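PDB 6CNG: DegV domain-containing protein spr0652 from Streptococcus pneumoniae, which binds long-chain fatty acids such as linoleic acid and probably serves as the fatty-acid-carrying partner of a bacterial fatty acid kinase. Local coordinates for residues Thr131-Leu139 and Phe162-Gln173; Gly30-Ala40 and Gly142-Asn153. One frame throughout, in Å; residues are numbered along the deposited sequence. Where two conformers were deposited one is given.

Contacts 1 and 2 lie side by side in the DegV fold, centres about 14 Å apart, and their segments alternate along the chain: 30-40, 131-139, 142-153, 162-173. The last three follow closely, as strand 132-137, helix 143-157 and helix 162-174. Contact 1 sets the last of these helices against strand 132-137 of one mixed sheet; contact 2 sets the helix before it against the loop leaving strand 23-28 of the same sheet. I169 packs on L152 and Y172 on K151, so the two helices continue one layer. E144 of one helix and Q173 of the other bind one sodium ion, together with T176 and a water, while 30-40 and 131-139 come close to the linoleic acid.

Contact 1. Residues Thr131-Leu139 and Phe162-Gln173; sequences TKIHVIDSL and FEEVVEAITAYQ. With NA (sodium ion), chain D; GOL (glycerol), chain F.
Helix 162-174 packs in an alpha-on-beta layer on strand 132-137, which within this chain pairs only with strand 100-105; K132, H134 and I136, alternate residues of the strand, face F162, V166, I169 and Q173. The two axes run almost parallel, 7° apart and 9.9 Å from each other, so contacts succeed one another along both. At the exposed end, K132 lays its extended chain across the F162 ring: CB sits squarely over the ring centre, 3.6 Å from the centroid, a CH-pi contact, and CD follows beside CG and CD1. F102 stacks on the same ring. The ammonium of K132 then reaches E163, NZ lying 3.2 Å from OE1 on its syn side in a salt bridge. A bend at chi2 (95°) turns the E163 carboxylate this way, and its OE2 takes a 2.7 Å hydrogen bond from O3 of a glycerol, probably from the crystallisation liquor.

In the middle, V166 places CG1 over one face of the H134 imidazole, off centre and 3.4 Å from CE1. H134 NE2 lies 2.6 Å from a water in the ring plane, and that water donates to T170 OG1, which itself donates to V166 O. Deeper in, I136 CD1 packs against I169 CG2.

At the far end the extended Q173 side chain sends NE2 to D137 O, 3.0 Å away and fairly straight at 161°; a weaker bond goes to S138 O. The backbone O of Q173 coordinates the sodium ion at 2.8 Å, alongside E144 and T176. A water on the ion donates to S138 O. Q173 thus joins the D137-S138 backbone, by its side chain, to the sodium site, by its carbonyl, and the carbonyls there probably give the cation a favourable electrostatic setting.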
loop_
_atom_site.group_PDB
_atom_site.type_symbol
_atom_site.label_atom_id
_atom_site.label_comp_id
_atom_site.label_asym_id
_atom_site.label_seq_id
_atom_site.Cartn_x
_atom_site.Cartn_y
_atom_site.Cartn_z
ATOM N N THR A 131 0.972 -18.094 20.887
ATOM C CA THR A 131 1.261 -17.310 19.696
ATOM C C THR A 131 1.010 -15.840 19.998
ATOM O O THR A 131 0.090 -15.496 20.746
ATOM C CB THR A 131 0.364 -17.755 18.528
ATOM O OG1 THR A 131 0.559 -19.154 18.264
ATOM C CG2 THR A 131 0.656 -16.950 17.255
ATOM N N LYS A 132 1.842 -14.978 19.420
ATOM C CA LYS A 132 1.678 -13.537 19.540
ATOM C C LYS A 132 1.396 -12.943 18.169
ATOM O O LYS A 132 2.083 -13.268 17.192
ATOM C CB LYS A 132 2.920 -12.881 20.137
ATOM C CG LYS A 132 3.212 -13.333 21.549
ATOM C CD LYS A 132 4.557 -12.783 22.012
ATOM C CE LYS A 132 4.754 -12.923 23.510
ATOM N NZ LYS A 132 6.114 -12.512 23.888
ATOM N N ILE A 133 0.401 -12.059 18.103
ATOM C CA ILE A 133 -0.062 -11.494 16.839
ATOM C C ILE A 133 -0.376 -10.021 17.063
ATOM O O ILE A 133 -1.077 -9.661 18.011
ATOM C CB ILE A 133 -1.304 -12.237 16.290
ATOM C CG1 ILE A 133 -1.032 -13.731 16.065
ATOM C CG2 ILE A 133 -1.723 -11.637 14.994
ATOM C CD1 ILE A 133 -2.273 -14.580 16.026
ATOM N N HIS A 134 0.152 -9.170 16.192
ATOM C CA HIS A 134 -0.128 -7.744 16.211
ATOM C C HIS A 134 -0.635 -7.324 14.843
ATOM O O HIS A 134 0.092 -7.423 13.846
ATOM C CB HIS A 134 1.132 -6.963 16.563
ATOM C CG HIS A 134 0.930 -5.480 16.630
ATOM N ND1 HIS A 134 0.253 -4.872 17.660
ATOM C CD2 HIS A 134 1.346 -4.489 15.810
ATOM C CE1 HIS A 134 0.249 -3.568 17.464
ATOM N NE2 HIS A 134 0.911 -3.309 16.350
ATOM N N VAL A 135 -1.865 -6.822 14.814
ATOM C CA VAL A 135 -2.519 -6.371 13.591
ATOM C C VAL A 135 -2.361 -4.866 13.486
ATOM O O VAL A 135 -2.724 -4.123 14.404
ATOM C CB VAL A 135 -4.012 -6.738 13.583
ATOM C CG1 VAL A 135 -4.616 -6.370 12.256
ATOM C CG2 VAL A 135 -4.228 -8.206 13.889
ATOM N N ILE A 136 -1.855 -4.432 12.351
ATOM C CA ILE A 136 -1.592 -3.038 12.081
ATOM C C ILE A 136 -2.527 -2.653 10.966
ATOM O O ILE A 136 -2.437 -3.181 9.864
ATOM C CB ILE A 136 -0.128 -2.835 11.664
ATOM C CG1 ILE A 136 0.774 -3.307 12.810
ATOM C CG2 ILE A 136 0.094 -1.427 11.295
ATOM C CD1 ILE A 136 2.228 -3.451 12.453
ATOM N N ASP A 137 -3.437 -1.756 11.259
ATOM C CA ASP A 137 -4.129 -1.020 10.218
ATOM C C ASP A 137 -3.216 0.114 9.764
ATOM O O ASP A 137 -2.965 1.061 10.515
ATOM C CB ASP A 137 -5.426 -0.467 10.784
ATOM C CG ASP A 137 -6.281 0.206 9.744
ATOM O OD1 ASP A 137 -5.857 0.478 8.602
ATOM O OD2 ASP A 137 -7.434 0.481 10.103
ATOM N N SER A 138 -2.725 0.017 8.532
ATOM C CA SER A 138 -1.849 1.033 8.001
ATOM C C SER A 138 -2.555 2.359 7.790
ATOM O O SER A 138 -1.884 3.401 7.726
ATOM C CB SER A 138 -1.296 0.580 6.657
ATOM O OG SER A 138 -2.279 0.588 5.648
ATOM N N LEU A 139 -3.883 2.327 7.639
ATOM C CA LEU A 139 -4.653 3.490 7.211
ATOM C C LEU A 139 -4.102 4.048 5.904
ATOM O O LEU A 139 -4.138 5.254 5.658
ATOM C CB LEU A 139 -4.702 4.560 8.299
ATOM C CG LEU A 139 -5.290 4.118 9.649
ATOM C CD1 LEU A 139 -5.116 5.186 10.717
ATOM C CD2 LEU A 139 -6.746 3.752 9.543
ATOM N N PHE A 162 9.190 -9.487 20.526
ATOM C CA PHE A 162 7.911 -9.196 19.918
ATOM C C PHE A 162 7.390 -7.864 20.434
ATOM O O PHE A 162 6.981 -7.003 19.655
ATOM C CB PHE A 162 6.915 -10.335 20.179
ATOM C CG PHE A 162 5.543 -10.041 19.678
ATOM C CD1 PHE A 162 4.622 -9.402 20.484
ATOM C CD2 PHE A 162 5.182 -10.352 18.391
ATOM C CE1 PHE A 162 3.393 -9.094 20.024
ATOM C CE2 PHE A 162 3.935 -10.039 17.935
ATOM C CZ PHE A 162 3.049 -9.415 18.749
ATOM N N GLU A 163 7.421 -7.666 21.755
ATOM C CA GLU A 163 6.794 -6.471 22.298
ATOM C C GLU A 163 7.639 -5.247 22.004
ATOM O O GLU A 163 7.098 -4.156 21.819
ATOM C CB GLU A 163 6.509 -6.635 23.787
ATOM C CG GLU A 163 5.123 -7.249 24.095
ATOM C CD GLU A 163 5.131 -8.766 24.300
ATOM O OE1 GLU A 163 6.240 -9.334 24.356
ATOM O OE2 GLU A 163 4.031 -9.384 24.405
ATOM N N GLU A 164 8.953 -5.412 21.916
ATOM C CA GLU A 164 9.798 -4.320 21.452
ATOM C C GLU A 164 9.430 -3.924 20.025
ATOM O O GLU A 164 9.365 -2.736 19.707
ATOM C CB GLU A 164 11.281 -4.695 21.580
ATOM C CG GLU A 164 11.825 -4.690 23.019
ATOM C CD GLU A 164 13.273 -5.202 23.154
ATOM O OE1 GLU A 164 13.772 -5.884 22.256
ATOM O OE2 GLU A 164 13.923 -4.927 24.183
ATOM N N VAL A 165 9.123 -4.901 19.166
ATOM C CA VAL A 165 8.804 -4.580 17.780
ATOM C C VAL A 165 7.472 -3.859 17.684
ATOM O O VAL A 165 7.340 -2.884 16.949
ATOM C CB VAL A 165 8.853 -5.838 16.891
ATOM C CG1 VAL A 165 8.402 -5.500 15.508
ATOM C CG2 VAL A 165 10.231 -6.397 16.836
ATOM N N VAL A 166 6.462 -4.330 18.409
ATOM C CA VAL A 166 5.178 -3.637 18.441
ATOM C C VAL A 166 5.370 -2.167 18.806
ATOM O O VAL A 166 4.812 -1.264 18.177
ATOM C CB VAL A 166 4.229 -4.334 19.434
ATOM C CG1 VAL A 166 2.943 -3.542 19.560
ATOM C CG2 VAL A 166 3.978 -5.772 19.033
ATOM N N GLU A 167 6.157 -1.909 19.836
ATOM C CA GLU A 167 6.392 -0.542 20.278
ATOM C C GLU A 167 7.052 0.273 19.170
ATOM O O GLU A 167 6.587 1.357 18.815
ATOM C CB GLU A 167 7.238 -0.621 21.558
ATOM C CG GLU A 167 7.971 0.631 21.999
ATOM C CD GLU A 167 8.843 0.385 23.242
ATOM O OE1 GLU A 167 8.721 -0.710 23.844
ATOM O OE2 GLU A 167 9.648 1.281 23.610
ATOM N N ALA A 168 8.106 -0.261 18.579
ATOM C CA ALA A 168 8.870 0.509 17.611
ATOM C C ALA A 168 8.091 0.757 16.331
ATOM O O ALA A 168 8.272 1.797 15.701
ATOM C CB ALA A 168 10.168 -0.219 17.306
ATOM N N ILE A 169 7.271 -0.198 15.891
ATOM C CA ILE A 169 6.517 -0.020 14.650
ATOM C C ILE A 169 5.342 0.923 14.859
ATOM O O ILE A 169 4.969 1.670 13.956
ATOM C CB ILE A 169 6.068 -1.374 14.082
ATOM C CG1 ILE A 169 5.698 -1.237 12.604
ATOM C CG2 ILE A 169 4.895 -1.955 14.854
ATOM C CD1 ILE A 169 6.887 -1.015 11.631
ATOM N N THR A 170 4.744 0.919 16.042
ATOM C CA THR A 170 3.732 1.918 16.324
ATOM C C THR A 170 4.328 3.313 16.251
ATOM O O THR A 170 3.738 4.222 15.659
ATOM C CB THR A 170 3.109 1.647 17.683
ATOM O OG1 THR A 170 2.530 0.330 17.693
ATOM C CG2 THR A 170 2.036 2.621 17.916
ATOM N N ALA A 171 5.523 3.484 16.790
ATOM C CA ALA A 171 6.188 4.767 16.705
ATOM C C ALA A 171 6.549 5.097 15.273
ATOM O O ALA A 171 6.355 6.228 14.834
ATOM C CB ALA A 171 7.434 4.757 17.576
ATOM N N TYR A 172 7.035 4.112 14.515
ATOM C CA TYR A 172 7.464 4.380 13.150
ATOM C C TYR A 172 6.295 4.817 12.288
ATOM O O TYR A 172 6.445 5.653 11.399
ATOM C CB TYR A 172 8.125 3.133 12.567
ATOM C CG TYR A 172 8.659 3.305 11.149
ATOM C CD1 TYR A 172 9.723 4.135 10.890
ATOM C CD2 TYR A 172 8.103 2.619 10.083
ATOM C CE1 TYR A 172 10.192 4.294 9.627
ATOM C CE2 TYR A 172 8.581 2.764 8.815
ATOM C CZ TYR A 172 9.625 3.596 8.586
ATOM O OH TYR A 172 10.118 3.758 7.317
ATOM N N GLN A 173 5.124 4.251 12.532
ATOM C CA GLN A 173 3.940 4.608 11.772
ATOM C C GLN A 173 3.532 6.073 11.962
ATOM O O GLN A 173 2.835 6.622 11.111
ATOM C CB GLN A 173 2.816 3.630 12.120
ATOM C CG GLN A 173 1.618 3.793 11.250
ATOM C CD GLN A 173 0.551 2.755 11.509
ATOM O OE1 GLN A 173 0.618 2.006 12.485
ATOM N NE2 GLN A 173 -0.455 2.724 10.651
HETATM NA NA NA D . 1.289 7.150 8.863
HETATM C C1 GOL F . -1.234 -11.107 21.781
HETATM O O1 GOL F . -2.273 -10.187 22.048
HETATM C C2 GOL F . 0.054 -10.278 21.568
HETATM O O2 GOL F . -0.238 -8.981 21.138
HETATM C C3 GOL F . 0.798 -10.316 22.931
HETATM O O3 GOL F . 1.783 -9.324 22.902
HETATM O O HOH W 1 1.440 -0.839 15.579
HETATM O O HOH W 2 -0.520 5.825 9.159
#

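Contact 2. Residues Gly30-Ala40 and Gly142-Asn153; sequences GCDYRQLPTPA and GGEVDLLVEKLN. With NA (sodium ion), chain D.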
loop_
_atom_site.group_PDB
_atom_site.type_symbol
_atom_site.label_atom_id
_atom_site.label_comp_id
_atom_site.label_asym_id
_atom_site.label_seq_id
_atom_site.Cartn_x
_atom_site.Cartn_y
_atom_site.Cartn_z
ATOM N N GLY A 30 -2.634 -4.844 -0.866
ATOM C CA GLY A 30 -2.347 -3.427 -0.861
ATOM C C GLY A 30 -0.888 -3.102 -0.635
ATOM O O GLY A 30 -0.495 -1.945 -0.810
ATOM N N CYS A 31 -0.099 -4.094 -0.205
ATOM C CA CYS A 31 1.360 -4.065 -0.205
ATOM C C CYS A 31 1.861 -4.558 -1.554
ATOM O O CYS A 31 1.361 -5.541 -2.098
ATOM C CB CYS A 31 1.907 -4.993 0.883
ATOM S SG CYS A 31 3.700 -5.243 0.956
ATOM N N ASP A 32 2.858 -3.881 -2.083
ATOM C CA ASP A 32 3.323 -4.185 -3.420
ATOM C C ASP A 32 4.368 -5.282 -3.475
ATOM O O ASP A 32 4.654 -5.757 -4.572
ATOM C CB ASP A 32 3.875 -2.904 -4.045
ATOM C CG ASP A 32 2.877 -1.765 -3.980
ATOM O OD1 ASP A 32 1.808 -1.874 -4.580
ATOM O OD2 ASP A 32 3.152 -0.790 -3.284
ATOM N N TYR A 33 4.933 -5.690 -2.339
ATOM C CA TYR A 33 5.915 -6.764 -2.304
ATOM C C TYR A 33 5.248 -8.111 -2.565
ATOM O O TYR A 33 4.233 -8.443 -1.953
ATOM C CB TYR A 33 6.586 -6.814 -0.924
ATOM C CG TYR A 33 7.552 -5.698 -0.618
ATOM C CD1 TYR A 33 8.513 -5.310 -1.526
ATOM C CD2 TYR A 33 7.496 -5.033 0.583
ATOM C CE1 TYR A 33 9.393 -4.289 -1.231
ATOM C CE2 TYR A 33 8.362 -4.021 0.886
ATOM C CZ TYR A 33 9.312 -3.648 -0.016
ATOM O OH TYR A 33 10.170 -2.615 0.323
ATOM N N ARG A 34 5.846 -8.905 -3.456
ATOM C CA ARG A 34 5.576 -10.339 -3.481
ATOM C C ARG A 34 6.636 -11.114 -2.708
ATOM O O ARG A 34 6.334 -12.147 -2.102
ATOM C CB ARG A 34 5.500 -10.870 -4.920
ATOM C CG ARG A 34 4.822 -9.964 -5.974
ATOM C CD ARG A 34 3.355 -9.787 -5.710
ATOM N NE ARG A 34 2.619 -9.525 -6.941
ATOM C CZ ARG A 34 1.302 -9.365 -7.000
ATOM N NH1 ARG A 34 0.576 -9.427 -5.896
ATOM N NH2 ARG A 34 0.709 -9.149 -8.163
ATOM N N GLN A 35 7.856 -10.590 -2.702
ATOM C CA GLN A 35 8.953 -11.095 -1.906
ATOM C C GLN A 35 9.502 -9.923 -1.120
ATOM O O GLN A 35 9.666 -8.839 -1.670
ATOM C CB GLN A 35 10.097 -11.619 -2.797
ATOM C CG GLN A 35 9.735 -12.772 -3.734
ATOM C CD GLN A 35 10.850 -13.144 -4.697
ATOM O OE1 GLN A 35 11.320 -14.275 -4.706
ATOM N NE2 GLN A 35 11.262 -12.201 -5.517
ATOM N N LEU A 36 9.834 -10.160 0.140
ATOM C CA LEU A 36 10.388 -9.122 0.996
ATOM C C LEU A 36 11.881 -9.096 0.802
ATOM O O LEU A 36 12.524 -10.119 1.002
ATOM C CB LEU A 36 10.090 -9.454 2.440
ATOM C CG LEU A 36 10.325 -8.347 3.461
ATOM C CD1 LEU A 36 9.701 -7.048 3.053
ATOM C CD2 LEU A 36 9.735 -8.820 4.744
ATOM N N PRO A 37 12.471 -7.991 0.368
ATOM C CA PRO A 37 13.918 -7.969 0.227
ATOM C C PRO A 37 14.606 -8.398 1.511
ATOM O O PRO A 37 14.311 -7.892 2.606
ATOM C CB PRO A 37 14.212 -6.512 -0.140
ATOM C CG PRO A 37 13.026 -6.045 -0.821
ATOM C CD PRO A 37 11.881 -6.736 -0.122
ATOM N N THR A 38 15.508 -9.380 1.366
ATOM C CA THR A 38 16.409 -9.895 2.388
ATOM C C THR A 38 15.703 -10.139 3.714
ATOM O O THR A 38 15.931 -9.404 4.683
ATOM C CB THR A 38 17.579 -8.930 2.565
ATOM O OG1 THR A 38 18.036 -8.490 1.282
ATOM C CG2 THR A 38 18.709 -9.616 3.273
ATOM N N PRO A 39 14.865 -11.168 3.809
ATOM C CA PRO A 39 14.144 -11.403 5.057
ATOM C C PRO A 39 15.095 -11.712 6.193
ATOM O O PRO A 39 16.112 -12.377 6.021
ATOM C CB PRO A 39 13.247 -12.603 4.750
ATOM C CG PRO A 39 13.528 -13.013 3.395
ATOM C CD PRO A 39 14.681 -12.254 2.844
ATOM N N ALA A 40 14.750 -11.218 7.373
ATOM C CA ALA A 40 15.521 -11.518 8.564
ATOM C C ALA A 40 15.483 -13.026 8.843
ATOM O O ALA A 40 14.715 -13.786 8.257
ATOM C CB ALA A 40 14.994 -10.707 9.748
ATOM N N GLY A 142 -0.109 0.801 -0.653
ATOM C CA GLY A 142 1.004 1.085 -1.542
ATOM C C GLY A 142 2.312 1.322 -0.813
ATOM O O GLY A 142 2.668 0.605 0.111
ATOM N N GLY A 143 3.051 2.347 -1.250
ATOM C CA GLY A 143 4.412 2.555 -0.777
ATOM C C GLY A 143 4.551 2.680 0.733
ATOM O O GLY A 143 5.579 2.299 1.293
ATOM N N GLU A 144 3.531 3.213 1.407
ATOM C CA GLU A 144 3.626 3.360 2.853
ATOM C C GLU A 144 3.524 2.017 3.552
ATOM O O GLU A 144 4.245 1.757 4.515
ATOM C CB GLU A 144 2.560 4.320 3.381
ATOM C CG GLU A 144 2.951 4.823 4.735
ATOM C CD GLU A 144 1.875 5.558 5.492
ATOM O OE1 GLU A 144 0.895 5.992 4.875
ATOM O OE2 GLU A 144 2.027 5.713 6.728
ATOM N N VAL A 145 2.632 1.149 3.079
ATOM C CA VAL A 145 2.593 -0.213 3.591
ATOM C C VAL A 145 3.910 -0.914 3.318
ATOM O O VAL A 145 4.421 -1.668 4.144
ATOM C CB VAL A 145 1.405 -0.972 2.980
ATOM C CG1 VAL A 145 1.471 -2.396 3.351
ATOM C CG2 VAL A 145 0.093 -0.385 3.455
ATOM N N ASP A 146 4.475 -0.692 2.147
ATOM C CA ASP A 146 5.759 -1.294 1.850
ATOM C C ASP A 146 6.815 -0.877 2.861
ATOM O O ASP A 146 7.581 -1.707 3.339
ATOM C CB ASP A 146 6.140 -0.887 0.443
ATOM C CG ASP A 146 5.103 -1.329 -0.585
ATOM O OD1 ASP A 146 4.325 -2.246 -0.279
ATOM O OD2 ASP A 146 5.051 -0.769 -1.702
ATOM N N LEU A 147 6.882 0.417 3.184
ATOM C CA LEU A 147 7.824 0.880 4.188
ATOM C C LEU A 147 7.590 0.212 5.526
ATOM O O LEU A 147 8.540 -0.129 6.239
ATOM C CB LEU A 147 7.674 2.376 4.355
ATOM C CG LEU A 147 8.358 3.258 3.313
ATOM C CD1 LEU A 147 8.060 4.703 3.609
ATOM C CD2 LEU A 147 9.850 2.995 3.263
ATOM N N LEU A 148 6.336 0.055 5.911
ATOM C CA LEU A 148 6.061 -0.557 7.200
ATOM C C LEU A 148 6.569 -1.977 7.235
ATOM O O LEU A 148 7.105 -2.433 8.239
ATOM C CB LEU A 148 4.571 -0.578 7.471
ATOM C CG LEU A 148 3.889 0.759 7.654
ATOM C CD1 LEU A 148 2.438 0.514 7.932
ATOM C CD2 LEU A 148 4.494 1.522 8.769
ATOM N N VAL A 149 6.378 -2.703 6.149
ATOM C CA VAL A 149 6.833 -4.081 6.100
ATOM C C VAL A 149 8.349 -4.157 6.108
ATOM O O VAL A 149 8.939 -4.990 6.796
ATOM C CB VAL A 149 6.192 -4.741 4.874
ATOM C CG1 VAL A 149 7.018 -5.865 4.402
ATOM C CG2 VAL A 149 4.814 -5.192 5.254
ATOM N N GLU A 150 9.002 -3.294 5.349
ATOM C CA GLU A 150 10.442 -3.212 5.414
ATOM C C GLU A 150 10.916 -2.927 6.831
ATOM O O GLU A 150 11.903 -3.510 7.292
ATOM C CB GLU A 150 10.927 -2.119 4.472
ATOM C CG GLU A 150 12.382 -1.778 4.726
ATOM C CD GLU A 150 12.973 -0.813 3.722
ATOM O OE1 GLU A 150 14.212 -0.644 3.722
ATOM O OE2 GLU A 150 12.198 -0.246 2.932
ATOM N N LYS A 151 10.238 -2.028 7.533
ATOM C CA LYS A 151 10.673 -1.677 8.866
ATOM C C LYS A 151 10.464 -2.819 9.838
ATOM O O LYS A 151 11.303 -3.061 10.704
ATOM C CB LYS A 151 9.931 -0.444 9.337
ATOM C CG LYS A 151 10.334 -0.021 10.734
ATOM C CD LYS A 151 11.814 0.261 10.901
ATOM C CE LYS A 151 12.312 1.283 9.935
ATOM N NZ LYS A 151 13.585 1.937 10.354
ATOM N N LEU A 152 9.349 -3.509 9.751
ATOM C CA LEU A 152 9.191 -4.648 10.626
ATOM C C LEU A 152 10.361 -5.606 10.452
ATOM O O LEU A 152 10.934 -6.091 11.436
ATOM C CB LEU A 152 7.884 -5.337 10.313
ATOM C CG LEU A 152 6.610 -4.613 10.678
ATOM C CD1 LEU A 152 5.413 -5.292 10.124
ATOM C CD2 LEU A 152 6.495 -4.554 12.185
ATOM N N ASN A 153 10.751 -5.857 9.202
ATOM C CA ASN A 153 11.872 -6.735 8.931
ATOM C C ASN A 153 13.152 -6.182 9.513
ATOM O O ASN A 153 13.928 -6.910 10.126
ATOM C CB ASN A 153 12.026 -6.915 7.425
ATOM C CG ASN A 153 12.914 -8.097 7.072
ATOM O OD1 ASN A 153 12.632 -9.223 7.471
ATOM N ND2 ASN A 153 13.981 -7.843 6.322
HETATM NA NA NA D . 1.289 7.150 8.863
HETATM O O HOH W 2 -0.520 5.825 9.159
#
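Chi1 values of -53° in D32 and -59° in D146 set each CG beside its own backbone N, and from there the two carboxylates meet with their planes 74° apart. D32 OD2 and D146 OD2 are only 2.5 Å from each other, close enough that one of the two acids probably keeps a proton and donates it to the other. The other oxygen of D146 is also engaged: D32 N donates to OD1 on its syn side, at 2.8 Å. D32 OD1 in turn accepts from S282 N, so two backbone N-H groups help hold the buried pair.

The pairing occurs where the loop leaving strand 23-28 passes the N-terminal end of helix 143-157, beside the fatty acid pocket; G30 lies close to the linoleic acid. G142, the N-cap residue, donates its N to G30 O, 2.8 Å away.

Farther along the helix, the Y33 ring turns its edge to D146 O, with CE2 at 3.5 Å, while P37 CD lies over one face, toward the rim. L36 CD1 presses unusually tightly on V149 CG1, at 3.2 Å, beside I25 of the sheet. N153 then uses both ends of its amide on the loop backbone: OD1 accepts from A40 N in the carbonyl plane, on a lone pair, at 2.9 Å, and ND2 donates to T38 O at 3.0 Å from above the plane of the T38 carbonyl.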